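Local coordinates for uncharacterized protein (Aeromonas hydrophila J-1, PDB 6R1J) that is the AhlC component of AHL, a tripartite alpha-pore-forming toxin, captured here in its soluble form, at residues A[143-148]-A[174-179]; A[129-134]-A[185-190]; A[24-29]-A[194-199]; A[115-120]-A[199-204]. The protein carries 3 engineered substitutions. One frame throughout, in Å; residues are numbered along the deposited sequence.

Contact 1: residues A[143-148]-A[174-179]; sequences QELDSL and TQTQNK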
# COMPACT_ATOMS: atom_id res chain seq x y z
N GLN A 143 5.18 26.65 19.76
CA GLN A 143 5.22 26.93 21.22
C GLN A 143 5.93 28.27 21.47
O GLN A 143 5.44 29.06 22.27
CB GLN A 143 5.99 25.85 21.98
CG GLN A 143 5.32 24.49 21.97
CD GLN A 143 6.13 23.54 22.81
OE1 GLN A 143 7.05 23.95 23.52
NE2 GLN A 143 5.80 22.26 22.76
N GLU A 144 7.04 28.49 20.77
CA GLU A 144 7.88 29.71 20.86
C GLU A 144 7.01 30.92 20.48
O GLU A 144 7.08 31.94 21.19
CB GLU A 144 9.13 29.49 20.00
CG GLU A 144 10.25 30.50 20.19
CD GLU A 144 11.49 30.23 19.34
OE1 GLU A 144 12.37 31.11 19.29
OE2 GLU A 144 11.58 29.14 18.71
N LEU A 145 6.17 30.79 19.45
CA LEU A 145 5.25 31.85 18.95
C LEU A 145 4.10 32.06 19.96
O LEU A 145 3.58 33.20 20.01
CB LEU A 145 4.73 31.44 17.56
CG LEU A 145 4.17 32.54 16.66
CD1 LEU A 145 5.28 33.35 16.01
CD2 LEU A 145 3.27 31.94 15.59
N ASP A 146 3.71 31.03 20.73
CA ASP A 146 2.64 31.09 21.78
C ASP A 146 3.13 31.96 22.94
O ASP A 146 2.35 32.86 23.34
CB ASP A 146 2.23 29.71 22.32
CG ASP A 146 1.39 28.88 21.35
OD1 ASP A 146 0.89 29.45 20.35
OD2 ASP A 146 1.23 27.66 21.61
N SER A 147 4.33 31.69 23.47
CA SER A 147 5.02 32.50 24.51
C SER A 147 5.06 33.97 24.08
O SER A 147 4.56 34.81 24.85
CB SER A 147 6.42 32.05 24.78
OG SER A 147 6.44 31.00 25.73
N LEU A 148 5.66 34.25 22.92
CA LEU A 148 5.84 35.63 22.39
C LEU A 148 4.49 36.36 22.39
O LEU A 148 4.47 37.50 22.89
CB LEU A 148 6.47 35.62 20.99
CG LEU A 148 7.95 35.21 20.91
CD1 LEU A 148 8.44 35.29 19.47
CD2 LEU A 148 8.85 36.07 21.80
N THR A 174 8.18 38.61 14.32
CA THR A 174 8.43 38.48 12.85
C THR A 174 9.39 37.31 12.60
O THR A 174 9.04 36.44 11.78
CB THR A 174 8.98 39.77 12.23
OG1 THR A 174 7.97 40.75 12.44
CG2 THR A 174 9.31 39.65 10.75
N GLN A 175 10.54 37.27 13.28
CA GLN A 175 11.58 36.22 13.10
C GLN A 175 10.98 34.83 13.38
O GLN A 175 11.21 33.90 12.58
CB GLN A 175 12.80 36.47 14.01
CG GLN A 175 13.49 37.82 13.78
CD GLN A 175 14.08 37.96 12.40
OE1 GLN A 175 14.69 37.03 11.86
NE2 GLN A 175 13.91 39.14 11.81
N THR A 176 10.25 34.67 14.48
CA THR A 176 9.66 33.37 14.92
C THR A 176 8.56 32.96 13.93
O THR A 176 8.45 31.77 13.64
CB THR A 176 9.14 33.46 16.36
OG1 THR A 176 10.22 33.93 17.17
CG2 THR A 176 8.64 32.13 16.91
N GLN A 177 7.78 33.92 13.43
CA GLN A 177 6.71 33.69 12.44
C GLN A 177 7.37 33.13 11.16
O GLN A 177 6.92 32.05 10.71
CB GLN A 177 5.90 34.98 12.25
CG GLN A 177 4.92 34.94 11.08
CD GLN A 177 3.82 33.90 11.18
OE1 GLN A 177 3.81 33.04 12.07
NE2 GLN A 177 2.87 33.97 10.26
N ASN A 178 8.42 33.78 10.64
CA ASN A 178 9.18 33.36 9.43
C ASN A 178 9.82 31.98 9.66
O ASN A 178 9.99 31.25 8.66
CB ASN A 178 10.28 34.34 9.03
CG ASN A 178 9.76 35.72 8.72
OD1 ASN A 178 8.55 35.93 8.61
ND2 ASN A 178 10.67 36.67 8.61
N LYS A 179 10.20 31.66 10.90
CA LYS A 179 10.72 30.32 11.25
C LYS A 179 9.58 29.31 11.09
O LYS A 179 9.84 28.25 10.52
CB LYS A 179 11.31 30.27 12.66
CG LYS A 179 11.93 28.93 13.04
CD LYS A 179 12.27 28.80 14.51
CE LYS A 179 12.90 27.48 14.85
NZ LYS A 179 13.16 27.39 16.31
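Leu-145, Leu-148 and Thr-176 meet in the long antiparallel hairpin made by helix 78-157 and helix 163-236. The two local axes run at 155° to each other and approach to 9.6 Å. Thr-176 is the central group. Its chi1 of -53° sets OG1 beside the backbone N, which leaves CG2 anti to that N. CG2 then lies 3.7 Å from CD1 of Leu-145, and the two side chains run alongside in opposing directions. The same methyl is 4.0 Å from CG of Glu-144. One turn further along helix 78-157, Leu-148 meets Thr-176 tip to tip, and its CD1 comes to 3.2 Å from OG1. That hydroxyl has its polar partner within its own helix, where it hydrogen-bonds the carbonyl of Thr-172. Leu-145 also touches the next residue along. Its CD1 is 3.6 Å from the backbone N of Gln-177, and its CD2 is 3.7 Å from OE1 of Gln-177. At the exposed edge, Glu-144 and Lys-179 are both extended and set roughly perpendicular. NZ of Lys-179 stands 3.4 Å from OE2 of Glu-144, a salt bridge with a weak hydrogen bond. Gln-177 also packs on Val-263 of the second subunit. Two long helices packed at 155° form the antiparallel hairpin of this all-helical toxin component.

Contact 2: residues A[129-134]-A[185-190]; sequences ATIAGL and GQVNQI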
# COMPACT_ATOMS: atom_id res chain seq x y z
N ALA A 129 12.53 9.93 8.42
CA ALA A 129 13.35 10.43 9.55
C ALA A 129 13.41 11.96 9.51
O ALA A 129 13.09 12.60 10.54
CB ALA A 129 14.74 9.84 9.54
N THR A 130 13.72 12.53 8.34
CA THR A 130 13.82 13.99 8.13
C THR A 130 12.47 14.65 8.42
O THR A 130 12.43 15.64 9.15
CB THR A 130 14.29 14.33 6.70
OG1 THR A 130 15.53 13.69 6.48
CG2 THR A 130 14.46 15.81 6.47
N ILE A 131 11.36 14.13 7.92
CA ILE A 131 10.06 14.80 8.16
C ILE A 131 9.71 14.74 9.66
O ILE A 131 9.16 15.73 10.18
CB ILE A 131 8.97 14.27 7.21
CG1 ILE A 131 7.80 15.25 7.14
CG2 ILE A 131 8.51 12.89 7.60
CD1 ILE A 131 6.81 14.96 6.03
N ALA A 132 10.07 13.68 10.37
CA ALA A 132 9.76 13.58 11.81
C ALA A 132 10.61 14.60 12.58
O ALA A 132 10.05 15.41 13.38
CB ALA A 132 10.02 12.18 12.28
N GLY A 133 12.17 15.06 12.11
CA GLY A 133 12.71 16.18 12.90
C GLY A 133 12.04 17.49 12.56
O GLY A 133 11.89 18.31 13.45
N LEU A 134 11.63 17.70 11.30
CA LEU A 134 11.01 18.98 10.86
C LEU A 134 9.69 19.18 11.60
O LEU A 134 9.34 20.34 11.92
CB LEU A 134 10.79 18.97 9.34
CG LEU A 134 11.95 19.52 8.50
CD1 LEU A 134 13.28 19.00 9.00
CD2 LEU A 134 11.74 19.19 7.04
N GLY A 185 6.55 25.08 5.12
CA GLY A 185 6.91 24.94 3.69
C GLY A 185 7.83 23.76 3.50
O GLY A 185 7.64 23.02 2.51
N GLN A 186 8.80 23.58 4.41
CA GLN A 186 9.76 22.45 4.37
C GLN A 186 9.02 21.12 4.60
O GLN A 186 9.34 20.15 3.89
CB GLN A 186 10.86 22.63 5.41
CG GLN A 186 11.80 23.76 5.05
CD GLN A 186 12.78 24.02 6.17
OE1 GLN A 186 13.44 23.11 6.65
NE2 GLN A 186 12.88 25.28 6.57
N VAL A 187 8.08 21.07 5.55
CA VAL A 187 7.31 19.83 5.80
C VAL A 187 6.47 19.54 4.56
O VAL A 187 6.51 18.39 4.10
CB VAL A 187 6.48 19.91 7.09
CG1 VAL A 187 5.47 18.76 7.19
CG2 VAL A 187 7.39 19.94 8.30
N ASN A 188 5.80 20.54 3.99
CA ASN A 188 4.96 20.36 2.78
C ASN A 188 5.84 19.80 1.65
O ASN A 188 5.42 18.86 0.95
CB ASN A 188 4.26 21.65 2.35
CG ASN A 188 3.08 21.37 1.42
OD1 ASN A 188 2.09 20.82 1.87
ND2 ASN A 188 3.14 21.82 0.18
N GLN A 189 7.05 20.35 1.53
CA GLN A 189 8.03 20.00 0.48
C GLN A 189 8.41 18.52 0.58
O GLN A 189 8.39 17.84 -0.45
CB GLN A 189 9.26 20.91 0.63
CG GLN A 189 10.46 20.51 -0.22
CD GLN A 189 10.18 20.64 -1.69
OE1 GLN A 189 9.40 21.49 -2.13
NE2 GLN A 189 10.83 19.78 -2.46
N ILE A 190 8.76 18.06 1.77
CA ILE A 190 9.24 16.67 1.98
C ILE A 190 8.04 15.72 1.81
O ILE A 190 8.25 14.67 1.22
CB ILE A 190 9.95 16.49 3.34
CG1 ILE A 190 11.17 17.41 3.51
CG2 ILE A 190 10.34 15.03 3.54
CD1 ILE A 190 12.39 17.05 2.69
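Ile-131 has chi1 of -162°, which sets CG1 anti to the backbone N, and chi2 of 168° then carries CD1 toward Val-187. CD1 of Ile-131 ends 4.2 Å from CG1 of Val-187 and 3.9 Å from the backbone O of Val-187. On Ile-190, CG1 lies beside the backbone N and CG2 is anti to it. The two branches therefore serve different partners. CG2 of Ile-190 meets CB of Ile-131 at 4.0 Å. CG1 of Ile-190 meets CD2 of Leu-134, also at 4.0 Å. Leu-134 thus works at two levels. Its CB is 3.7 Å from CG2 of Val-187, while its CD2 also rests 3.9 Å from CB of Gln-186. The amide of Gln-186 is bonded within its own helix, to Ser-182. The contact between the segments is wholly van der Waals. On the outer side of helix 163-236, Asn-188 and the carbonyl of Gly-185 bind Gln-8 of the second subunit. Ala-132 packs on Thr-114 of the third subunit. Aliphatic side chains meeting between helices whose directions differ by 161° mark this as part of the antiparallel helical hairpin.

Contact 3: residues A[24-29]-A[194-199]; sequences SGLPQN and IQRQQG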
# COMPACT_ATOMS: atom_id res chain seq x y z
N SER A 24 9.90 13.53 -12.98
CA SER A 24 11.08 14.43 -12.95
C SER A 24 11.42 14.78 -11.50
O SER A 24 10.59 14.57 -10.56
CB SER A 24 10.82 15.63 -13.82
OG SER A 24 9.71 16.38 -13.34
N GLY A 25 12.65 15.25 -11.30
CA GLY A 25 13.08 15.79 -10.00
C GLY A 25 13.38 14.68 -9.04
O GLY A 25 13.29 14.93 -7.85
N LEU A 26 13.69 13.48 -9.53
CA LEU A 26 13.97 12.34 -8.64
C LEU A 26 15.48 12.13 -8.55
O LEU A 26 16.25 12.63 -9.37
CB LEU A 26 13.21 11.10 -9.13
CG LEU A 26 11.69 11.17 -8.99
CD1 LEU A 26 11.02 9.95 -9.61
CD2 LEU A 26 11.27 11.31 -7.51
N PRO A 27 15.95 11.40 -7.53
CA PRO A 27 17.38 11.16 -7.37
C PRO A 27 17.98 10.18 -8.37
O PRO A 27 17.25 9.52 -9.14
CB PRO A 27 17.50 10.58 -5.96
CG PRO A 27 16.13 10.03 -5.64
CD PRO A 27 15.16 10.92 -6.38
N GLN A 28 19.31 10.07 -8.29
CA GLN A 28 20.13 9.30 -9.24
C GLN A 28 19.56 7.88 -9.41
O GLN A 28 19.49 7.43 -10.56
CB GLN A 28 21.59 9.22 -8.79
CG GLN A 28 22.45 8.46 -9.79
CD GLN A 28 22.61 9.22 -11.08
OE1 GLN A 28 22.92 10.42 -11.07
NE2 GLN A 28 22.41 8.55 -12.21
N ASN A 29 19.20 7.17 -8.33
CA ASN A 29 18.70 5.78 -8.48
C ASN A 29 17.44 5.73 -9.36
O ASN A 29 17.29 4.68 -10.04
CB ASN A 29 18.48 5.06 -7.15
CG ASN A 29 19.78 4.87 -6.38
OD1 ASN A 29 20.60 4.03 -6.72
ND2 ASN A 29 19.94 5.63 -5.33
N ILE A 194 7.98 12.72 -0.79
CA ILE A 194 7.69 11.33 -0.35
C ILE A 194 6.61 10.75 -1.27
O ILE A 194 6.81 9.65 -1.73
CB ILE A 194 7.24 11.29 1.11
CG1 ILE A 194 8.40 11.57 2.06
CG2 ILE A 194 6.58 9.95 1.43
CD1 ILE A 194 7.93 11.88 3.46
N GLN A 195 5.54 11.50 -1.50
CA GLN A 195 4.40 11.11 -2.37
C GLN A 195 4.90 10.78 -3.79
O GLN A 195 4.56 9.69 -4.33
CB GLN A 195 3.36 12.23 -2.31
CG GLN A 195 2.20 12.12 -3.28
CD GLN A 195 1.32 13.34 -3.07
OE1 GLN A 195 0.26 13.27 -2.44
NE2 GLN A 195 1.80 14.49 -3.51
N ARG A 196 5.72 11.65 -4.37
CA ARG A 196 6.23 11.46 -5.74
C ARG A 196 7.11 10.21 -5.79
O ARG A 196 6.99 9.42 -6.75
CB ARG A 196 7.05 12.68 -6.13
CG ARG A 196 7.49 12.68 -7.57
CD ARG A 196 8.21 13.97 -7.88
NE ARG A 196 7.37 15.15 -7.75
CZ ARG A 196 7.63 16.33 -8.35
NH1 ARG A 196 8.70 16.45 -9.13
NH2 ARG A 196 6.81 17.35 -8.21
N GLN A 197 8.01 10.04 -4.84
CA GLN A 197 8.86 8.83 -4.87
C GLN A 197 8.00 7.56 -4.70
O GLN A 197 8.36 6.55 -5.28
CB GLN A 197 9.98 8.85 -3.82
CG GLN A 197 11.09 9.81 -4.19
CD GLN A 197 12.32 9.74 -3.32
OE1 GLN A 197 12.63 8.70 -2.71
NE2 GLN A 197 13.00 10.88 -3.23
N GLN A 198 7.03 7.56 -3.80
CA GLN A 198 6.18 6.34 -3.61
C GLN A 198 5.48 6.03 -4.95
O GLN A 198 5.42 4.85 -5.38
CB GLN A 198 5.16 6.58 -2.50
CG GLN A 198 5.79 6.62 -1.10
CD GLN A 198 4.83 7.15 -0.06
OE1 GLN A 198 3.92 7.93 -0.37
NE2 GLN A 198 5.01 6.74 1.20
N GLY A 199 4.94 7.05 -5.61
CA GLY A 199 4.29 6.86 -6.92
C GLY A 199 5.27 6.26 -7.90
O GLY A 199 4.93 5.28 -8.62
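Arg-196 and Ser-24 make the one hydrogen bond of this contact. NH1 of Arg-196 donates to the carbonyl O of Ser-24 at 3.0 Å, with an N-H...O angle of 149°. The oxygen lies near the guanidinium plane, at its edge. The donor stands above the carbonyl plane of Ser-24, 48° out of it. The bend of Arg-196 at chi3, -64°, turns NE off the line of the otherwise extended chain. Its CD also lies 3.6 Å from the O of Ser-24. Leu-26 packs on the aliphatic parts of Gln-197 and Arg-196. Its CD2 touches CG of Gln-197 at 3.6 Å and CG of Arg-196 at 4.0 Å. Leu-26 and Gln-197 pass side by side, pointing opposite ways. The extended chain of Gln-197 brings NE2 tip to tip with the Pro-27 ring, 3.8 Å from CD of Pro-27. The loop is shaped by Gly-25, whose positive phi is readily adopted by glycine, and by Pro-27, which sits at the N-cap of helix 28-70. Outside the pair, Gln-15 of the second subunit accepts a hydrogen bond from the backbone N of Ser-24 and packs on Arg-196. Gln-197 also rests on Ile-123 of helix 78-157. The contact thus lays the connection between helix 5-21 and helix 28-70 against helix 163-236, with helix 78-157 alongside.

Contact 4: residues A[115-120]-A[199-204]; sequences QDNIAL and GFLGQT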
# COMPACT_ATOMS: atom_id res chain seq x y z
N GLN A 115 17.90 -3.55 -7.42
CA GLN A 115 18.93 -2.83 -6.59
C GLN A 115 18.61 -1.34 -6.51
O GLN A 115 18.61 -0.76 -5.38
CB GLN A 115 20.35 -3.20 -7.08
CG GLN A 115 20.67 -4.68 -6.87
CD GLN A 115 20.69 -5.07 -5.41
OE1 GLN A 115 21.14 -4.31 -4.56
NE2 GLN A 115 20.20 -6.26 -5.09
N ASP A 116 18.25 -0.69 -7.62
CA ASP A 116 17.88 0.73 -7.61
C ASP A 116 16.60 0.91 -6.76
O ASP A 116 16.47 1.92 -6.03
CB ASP A 116 17.80 1.30 -9.02
CG ASP A 116 19.18 1.52 -9.66
OD1 ASP A 116 20.05 2.02 -8.92
OD2 ASP A 116 19.35 1.20 -10.87
N ASN A 117 15.67 -0.03 -6.84
CA ASN A 117 14.43 0.07 -6.02
C ASN A 117 14.77 0.05 -4.52
O ASN A 117 14.24 0.90 -3.80
CB ASN A 117 13.45 -1.05 -6.31
CG ASN A 117 12.61 -0.75 -7.53
OD1 ASN A 117 12.65 0.37 -8.06
ND2 ASN A 117 11.76 -1.68 -7.93
N ILE A 118 15.55 -0.93 -4.10
CA ILE A 118 16.01 -1.02 -2.68
C ILE A 118 16.69 0.30 -2.29
O ILE A 118 16.34 0.85 -1.23
CB ILE A 118 16.88 -2.27 -2.53
CG1 ILE A 118 16.03 -3.52 -2.76
CG2 ILE A 118 17.56 -2.31 -1.17
CD1 ILE A 118 16.83 -4.78 -2.87
N ALA A 119 17.61 0.83 -3.12
CA ALA A 119 18.32 2.11 -2.85
C ALA A 119 17.29 3.23 -2.71
O ALA A 119 17.39 4.03 -1.79
CB ALA A 119 19.35 2.41 -3.94
N LEU A 120 16.27 3.30 -3.58
CA LEU A 120 15.22 4.34 -3.45
C LEU A 120 14.43 4.18 -2.14
O LEU A 120 14.11 5.23 -1.54
CB LEU A 120 14.27 4.30 -4.64
CG LEU A 120 14.82 4.93 -5.91
CD1 LEU A 120 13.82 4.74 -7.05
CD2 LEU A 120 15.15 6.40 -5.69
N GLY A 199 4.94 7.05 -5.61
CA GLY A 199 4.29 6.86 -6.92
C GLY A 199 5.27 6.26 -7.90
O GLY A 199 4.93 5.28 -8.62
N PHE A 200 6.49 6.78 -7.97
CA PHE A 200 7.52 6.26 -8.90
C PHE A 200 7.86 4.81 -8.58
O PHE A 200 7.95 3.96 -9.47
CB PHE A 200 8.77 7.15 -8.80
CG PHE A 200 9.85 6.68 -9.72
CD1 PHE A 200 9.88 7.11 -11.04
CD2 PHE A 200 10.89 5.89 -9.25
CE1 PHE A 200 10.92 6.69 -11.88
CE2 PHE A 200 11.91 5.49 -10.09
CZ PHE A 200 11.93 5.89 -11.41
N LEU A 201 8.11 4.50 -7.31
CA LEU A 201 8.42 3.11 -6.90
C LEU A 201 7.24 2.15 -7.22
O LEU A 201 7.52 1.03 -7.59
CB LEU A 201 8.75 3.10 -5.41
CG LEU A 201 10.20 3.44 -5.08
CD1 LEU A 201 10.37 3.72 -3.60
CD2 LEU A 201 11.10 2.29 -5.52
N GLY A 202 6.01 2.59 -7.07
CA GLY A 202 4.82 1.80 -7.49
C GLY A 202 4.92 1.44 -8.97
O GLY A 202 4.71 0.27 -9.32
N GLN A 203 5.36 2.36 -9.82
CA GLN A 203 5.47 2.09 -11.26
C GLN A 203 6.67 1.21 -11.53
O GLN A 203 6.54 0.30 -12.36
CB GLN A 203 5.53 3.39 -12.06
CG GLN A 203 4.23 4.15 -11.98
CD GLN A 203 3.12 3.30 -12.54
OE1 GLN A 203 3.18 2.89 -13.70
NE2 GLN A 203 2.13 3.04 -11.71
N THR A 204 7.81 1.41 -10.84
CA THR A 204 8.98 0.57 -11.10
C THR A 204 8.73 -0.82 -10.53
O THR A 204 9.22 -1.77 -11.13
CB THR A 204 10.31 1.19 -10.63
OG1 THR A 204 10.37 1.27 -9.23
CG2 THR A 204 10.50 2.60 -11.12
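Thr-204 OG1 donates a short hydrogen bond, 2.7 Å, to OD1 of Asn-117. It ties helix 78-157 to helix 163-236 in the buried part of the helical bundle, where their local axes are antiparallel at 159°. The donor approaches at a C=O...O angle of 117° and is tilted from the carbonyl plane. On Thr-204, chi1 of 68° puts OG1 between the backbone N and the carbonyl carbon, the crowded position, and leaves CG2 beside the N. Asn-117 and Thr-204 are both buried, so the bond satisfies polar atoms inside the bundle. The Asn-117 oxygen is also lined by a methyl, as CD2 of Leu-201 lies 3.5 Å from OD1. Leu-201 then bridges to the next turn, with its CD2 3.9 Å from CB of Leu-120. The other end of Leu-120 meets an aromatic ring. CD1 of Leu-120 comes in at the edge of Phe-200, near the ring plane, 3.7 Å from CE2. Around this core, Phe-200 makes an edge-to-face contact with Phe-23, and Ile-20 of helix 5-21 touches both Phe-200 and Thr-204. Ile-33 of helix 28-70 packs on Asn-117. The methyl of Thr-204 has its own place as well: CG2 lies over one face of the Phe-200 ring, 3.4 Å above the plane and displaced toward the rim.

In the fold
Contacts 1, 2 and 4 are successive levels of one hairpin between helix 78-157 and helix 163-236. Contact 1 lies farthest out, its centre 48 Å from that of the chain; contact 4 is at 9 Å. The centres of contacts 1 and 2 are 18 Å apart. Contact 3 adds the loop before helix 28-70 and touches contact 2 through CD1 of Ile-131 and CD1 of Ile-194, 4.2 Å apart. Contacts 3 and 4 share Gly-199, with centres 8 Å apart. Pro-27 CG packs 3.8 Å from CD2 of Leu-120. A bound sodium ion lies about 12 Å from the Phe-200 side chain.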